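Putative secreted endoglycosylceramidase (Rhodococcus hoagii, PDB 6JYZ) is an endogalactosylceramidase of glycosyl hydrolase family 5, which probably hydrolyses the O-glycosidic bond between sugar and ceramide in its glycolipid substrates. Local coordinates at residues Leu25-Gly30 with Pro257-Phe262; Ile32-Val35 with Thr39-Leu42. One frame throughout, in Å; residues are numbered along the deposited sequence.

Overall arrangement
Both contacts sit at the N-terminal end of the (beta/alpha)8 barrel expected of family 5 hydrolases, with centres about 9 Å apart on the same side of the chain's centre. Along the chain come 25-30, 32-35, 39-42 and, more than 200 residues later, 257-262, so interaction 2 is local and interaction 1 bridges a long span. Strands 25-28 and 31-34 form an antiparallel hairpin, with T26 N 2.8 Å from K33 O and a salt bridge from E28 to K33. Interaction 1 lays this hairpin against the start of barrel strand 259-262; interaction 2 joins it to the start of barrel strand 38-47. Together they set the hairpin across the barrel's N-terminal end, consistent with a floor cap.

Interaction 1 of 2, residues Leu25-Gly30 with Pro257-Phe262; sequences LTVEDG and PHLVIF
The flat peptide group joining L25 to T26 takes the L259 side chain over one face. CD2 of L259 lies off that face, displaced toward the rim formed by the carbonyl oxygen and T26 CA, 3.8 Å from L25 O and 3.8 Å from T26 CA. Water 1 reaches L25 O from the other side of that plane, donating at 2.7 Å, and gives its second proton to P257 O, also at 2.7 Å.

The same methyl of L259 meets V27, with CD2 3.9 Å from V27 CG2, and the two side chains cross obliquely. With its CG anti to the carbonyl carbon (chi1 -66°), L259 sends both methyls up to the hairpin. The strand axes come no closer than 8.4 Å and lie at an angle of 71°, so this is a side-chain contact and not sheet pairing. L259 also packs on V215 and V288 of the flanking barrel strands, while V27 rests on P324. No direct hydrogen bond links the segments: the direct contact rests on the methyls of L259, and a single water joins two carbonyl oxygens that could not bond to each other.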
loop_
_atom_site.group_PDB
_atom_site.type_symbol
_atom_site.label_atom_id
_atom_site.label_comp_id
_atom_site.label_asym_id
_atom_site.label_seq_id
_atom_site.Cartn_x
_atom_site.Cartn_y
_atom_site.Cartn_z
ATOM N N LEU A 25 12.132 -4.473 11.726
ATOM C CA LEU A 25 10.770 -4.792 12.122
ATOM C C LEU A 25 10.506 -6.286 12.085
ATOM O O LEU A 25 10.988 -6.998 11.167
ATOM C CB LEU A 25 9.762 -4.099 11.203
ATOM C CG LEU A 25 9.905 -2.596 11.245
ATOM C CD1 LEU A 25 8.873 -1.921 10.329
ATOM C CD2 LEU A 25 9.814 -2.056 12.655
ATOM N N THR A 26 9.662 -6.752 12.959
ATOM C CA THR A 26 9.234 -8.134 13.137
ATOM C C THR A 26 7.755 -8.124 13.504
ATOM O O THR A 26 7.081 -7.083 13.452
ATOM C CB THR A 26 10.150 -8.774 14.213
ATOM O OG1 THR A 26 9.892 -10.181 14.248
ATOM C CG2 THR A 26 9.957 -8.214 15.605
ATOM N N VAL A 27 7.232 -9.320 13.792
ATOM C CA VAL A 27 5.867 -9.486 14.238
ATOM C C VAL A 27 5.917 -10.235 15.562
ATOM O O VAL A 27 6.621 -11.258 15.663
ATOM C CB VAL A 27 5.036 -10.258 13.195
ATOM C CG1 VAL A 27 3.674 -10.655 13.785
ATOM C CG2 VAL A 27 4.872 -9.474 11.917
ATOM N N GLU A 28 5.149 -9.759 16.546
ATOM C CA GLU A 28 4.998 -10.568 17.740
ATOM C C GLU A 28 3.575 -10.323 18.237
ATOM O O GLU A 28 3.153 -9.169 18.353
ATOM C CB GLU A 28 6.030 -10.189 18.779
ATOM C CG GLU A 28 5.930 -11.130 19.967
ATOM C CD GLU A 28 7.024 -10.796 20.942
ATOM O OE1 GLU A 28 7.042 -9.637 21.386
ATOM O OE2 GLU A 28 7.880 -11.678 21.193
ATOM N N ASP A 29 2.865 -11.439 18.553
ATOM C CA ASP A 29 1.609 -11.355 19.269
ATOM C C ASP A 29 0.635 -10.493 18.501
ATOM O O ASP A 29 -0.096 -9.676 19.078
ATOM C CB ASP A 29 1.829 -10.789 20.665
ATOM C CG ASP A 29 2.561 -11.804 21.548
ATOM O OD1 ASP A 29 2.461 -13.033 21.270
ATOM O OD2 ASP A 29 3.272 -11.345 22.454
ATOM N N GLY A 30 0.604 -10.696 17.189
ATOM C CA GLY A 30 -0.418 -10.069 16.409
ATOM C C GLY A 30 -0.122 -8.608 16.063
ATOM O O GLY A 30 -0.980 -7.907 15.529
ATOM N N PRO A 257 14.826 -12.343 7.810
ATOM C CA PRO A 257 13.492 -12.431 7.209
ATOM C C PRO A 257 12.710 -11.146 7.433
ATOM O O PRO A 257 12.563 -10.681 8.545
ATOM C CB PRO A 257 12.838 -13.613 7.934
ATOM C CG PRO A 257 13.550 -13.659 9.246
ATOM C CD PRO A 257 14.996 -13.267 8.938
ATOM N N HIS A 258 12.220 -10.586 6.345
ATOM C CA HIS A 258 11.342 -9.430 6.390
ATOM C C HIS A 258 9.872 -9.830 6.441
ATOM O O HIS A 258 9.522 -11.002 6.259
ATOM C CB HIS A 258 11.641 -8.513 5.196
ATOM C CG HIS A 258 13.032 -7.937 5.198
ATOM N ND1 HIS A 258 14.228 -8.731 5.139
ATOM C CD2 HIS A 258 13.396 -6.638 5.264
ATOM C CE1 HIS A 258 15.275 -7.849 5.124
ATOM N NE2 HIS A 258 14.760 -6.602 5.156
ATOM N N LEU A 259 8.997 -8.849 6.674
ATOM C CA LEU A 259 7.548 -9.173 6.730
ATOM C C LEU A 259 7.000 -9.495 5.352
ATOM O O LEU A 259 7.488 -8.982 4.342
ATOM C CB LEU A 259 6.788 -7.956 7.279
ATOM C CG LEU A 259 7.061 -7.560 8.703
ATOM C CD1 LEU A 259 6.162 -6.485 9.275
ATOM C CD2 LEU A 259 7.832 -8.439 9.614
ATOM N N VAL A 260 5.987 -10.346 5.377
ATOM C CA VAL A 260 5.293 -10.717 4.133
ATOM C C VAL A 260 3.903 -10.134 4.235
ATOM O O VAL A 260 3.126 -10.583 5.092
ATOM C CB VAL A 260 5.292 -12.220 3.952
ATOM C CG1 VAL A 260 4.287 -12.521 2.830
ATOM C CG2 VAL A 260 6.713 -12.646 3.528
ATOM N N ILE A 261 3.587 -9.181 3.369
ATOM C CA ILE A 261 2.294 -8.516 3.394
ATOM C C ILE A 261 1.489 -9.178 2.277
ATOM O O ILE A 261 1.911 -9.227 1.115
ATOM C CB ILE A 261 2.534 -7.026 3.141
ATOM C CG1 ILE A 261 3.239 -6.456 4.391
ATOM C CG2 ILE A 261 1.241 -6.284 2.873
ATOM C CD1 ILE A 261 3.885 -5.076 4.147
ATOM N N PHE A 262 0.340 -9.750 2.646
ATOM C CA PHE A 262 -0.453 -10.504 1.670
ATOM C C PHE A 262 -1.882 -9.992 1.709
ATOM O O PHE A 262 -2.380 -9.515 2.734
ATOM C CB PHE A 262 -0.403 -12.009 1.932
ATOM C CG PHE A 262 -1.193 -12.431 3.134
ATOM C CD1 PHE A 262 -0.683 -12.366 4.430
ATOM C CD2 PHE A 262 -2.504 -12.928 2.993
ATOM C CE1 PHE A 262 -1.479 -12.712 5.513
ATOM C CE2 PHE A 262 -3.265 -13.277 4.077
ATOM C CZ PHE A 262 -2.759 -13.175 5.356
HETATM O O HOH W 1 12.319 -9.342 10.895
#

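Interaction 2 of 2, residues Ile32-Val35 with Thr39-Leu42; sequences IKDV and TVLL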
loop_
_atom_site.group_PDB
_atom_site.type_symbol
_atom_site.label_atom_id
_atom_site.label_comp_id
_atom_site.label_asym_id
_atom_site.label_seq_id
_atom_site.Cartn_x
_atom_site.Cartn_y
_atom_site.Cartn_z
ATOM N N ILE A 32 2.859 -5.591 14.546
ATOM C CA ILE A 32 4.161 -5.176 14.006
ATOM C C ILE A 32 4.944 -4.500 15.128
ATOM O O ILE A 32 4.449 -3.580 15.787
ATOM C CB ILE A 32 3.980 -4.266 12.796
ATOM C CG1 ILE A 32 3.259 -5.035 11.655
ATOM C CG2 ILE A 32 5.348 -3.819 12.333
ATOM C CD1 ILE A 32 2.899 -4.194 10.410
ATOM N N LYS A 33 6.141 -5.009 15.355
ATOM C CA LYS A 33 7.026 -4.469 16.395
ATOM C C LYS A 33 8.411 -4.284 15.848
ATOM O O LYS A 33 8.786 -4.842 14.801
ATOM C CB LYS A 33 7.089 -5.436 17.585
ATOM C CG LYS A 33 5.722 -5.645 18.268
ATOM C CD LYS A 33 5.901 -6.094 19.685
ATOM C CE LYS A 33 4.602 -6.522 20.314
ATOM N NZ LYS A 33 4.910 -7.258 21.601
ATOM N N ASP A 34 9.262 -3.542 16.542
ATOM C CA ASP A 34 10.667 -3.572 16.180
ATOM C C ASP A 34 11.392 -4.570 17.068
ATOM O O ASP A 34 10.822 -5.166 17.993
ATOM C CB ASP A 34 11.218 -2.164 16.171
ATOM C CG ASP A 34 11.384 -1.549 17.518
ATOM O OD1 ASP A 34 11.352 -2.207 18.530
ATOM O OD2 ASP A 34 11.583 -0.312 17.465
ATOM N N VAL A 35 12.670 -4.775 16.706
ATOM C CA VAL A 35 13.451 -5.756 17.469
ATOM C C VAL A 35 13.784 -5.298 18.882
ATOM O O VAL A 35 14.199 -6.187 19.647
ATOM C CB VAL A 35 14.710 -6.207 16.693
ATOM C CG1 VAL A 35 14.265 -7.035 15.482
ATOM C CG2 VAL A 35 15.563 -5.007 16.323
ATOM N N THR A 39 5.944 -1.482 19.866
ATOM C CA THR A 39 4.855 -1.556 18.907
ATOM C C THR A 39 4.998 -0.423 17.912
ATOM O O THR A 39 5.156 0.755 18.297
ATOM C CB THR A 39 3.532 -1.411 19.649
ATOM O OG1 THR A 39 3.459 -2.448 20.622
ATOM C CG2 THR A 39 2.368 -1.509 18.704
ATOM N N VAL A 40 4.935 -0.732 16.608
ATOM C CA VAL A 40 5.163 0.244 15.571
ATOM C C VAL A 40 3.886 0.504 14.801
ATOM O O VAL A 40 3.319 -0.457 14.255
ATOM C CB VAL A 40 6.346 -0.200 14.680
ATOM C CG1 VAL A 40 6.495 0.769 13.505
ATOM C CG2 VAL A 40 7.640 -0.237 15.505
ATOM N N LEU A 41 3.504 1.758 14.608
ATOM C CA LEU A 41 2.421 2.109 13.719
ATOM C C LEU A 41 3.045 2.682 12.467
ATOM O O LEU A 41 3.723 3.724 12.495
ATOM C CB LEU A 41 1.491 3.152 14.395
ATOM C CG LEU A 41 0.712 2.674 15.631
ATOM C CD1 LEU A 41 -0.147 3.804 16.148
ATOM C CD2 LEU A 41 -0.162 1.442 15.298
ATOM N N LEU A 42 2.751 2.020 11.353
ATOM C CA LEU A 42 3.279 2.380 10.043
ATOM C C LEU A 42 2.183 3.105 9.298
ATOM O O LEU A 42 1.261 2.425 8.750
ATOM C CB LEU A 42 3.748 1.138 9.279
ATOM C CG LEU A 42 4.947 0.403 9.888
ATOM C CD1 LEU A 42 5.140 -0.900 9.121
ATOM C CD2 LEU A 42 6.192 1.303 9.830
HETATM O O HOH W 2 1.907 -2.462 15.427
#
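I32 and L42 meet at about a right angle where a tight turn leads from strand 31-34, the second strand of the N-terminal hairpin, into strand 38-47, which goes on into the barrel; a single bridge ties the two strands. Their CD1 methyls touch end to end at 4.2 Å. I32 sets its CG1 anti to the carbonyl carbon (chi1 -63°), and the extended chain beyond it carries CD1 out to L42. The other branch, CG2, lies 4.4 Å from V40 CB, so I32 spans two residues of the partner that point toward it.

CG2 of V40, anti to its own carbonyl carbon and beside the backbone N, is the methyl that approaches strand 31-34, 3.8 Å from D34 N and also against D34 CB. L25 packs on V40 and L42, and on D34. The carboxylate of D34 is held by a salt bridge from OD2 to R38 NE, across the turn that joins the two segments. K33 and T39 form the backbone bridge, and their side chains leave on the other face, with K33 CG alongside T39 CA at 4.2 Å.

Next to this bridge one direct bond remains, and a water joins it as the chains splay strongly apart. V40 N donates to I32 O at 3.0 Å, almost straight at 175° though tilted 31° from the carbonyl plane. Water 2 gives the same oxygen, I32 O, a second bond at 2.8 Å. That water spends its other proton on V40 O, 2.7 Å away.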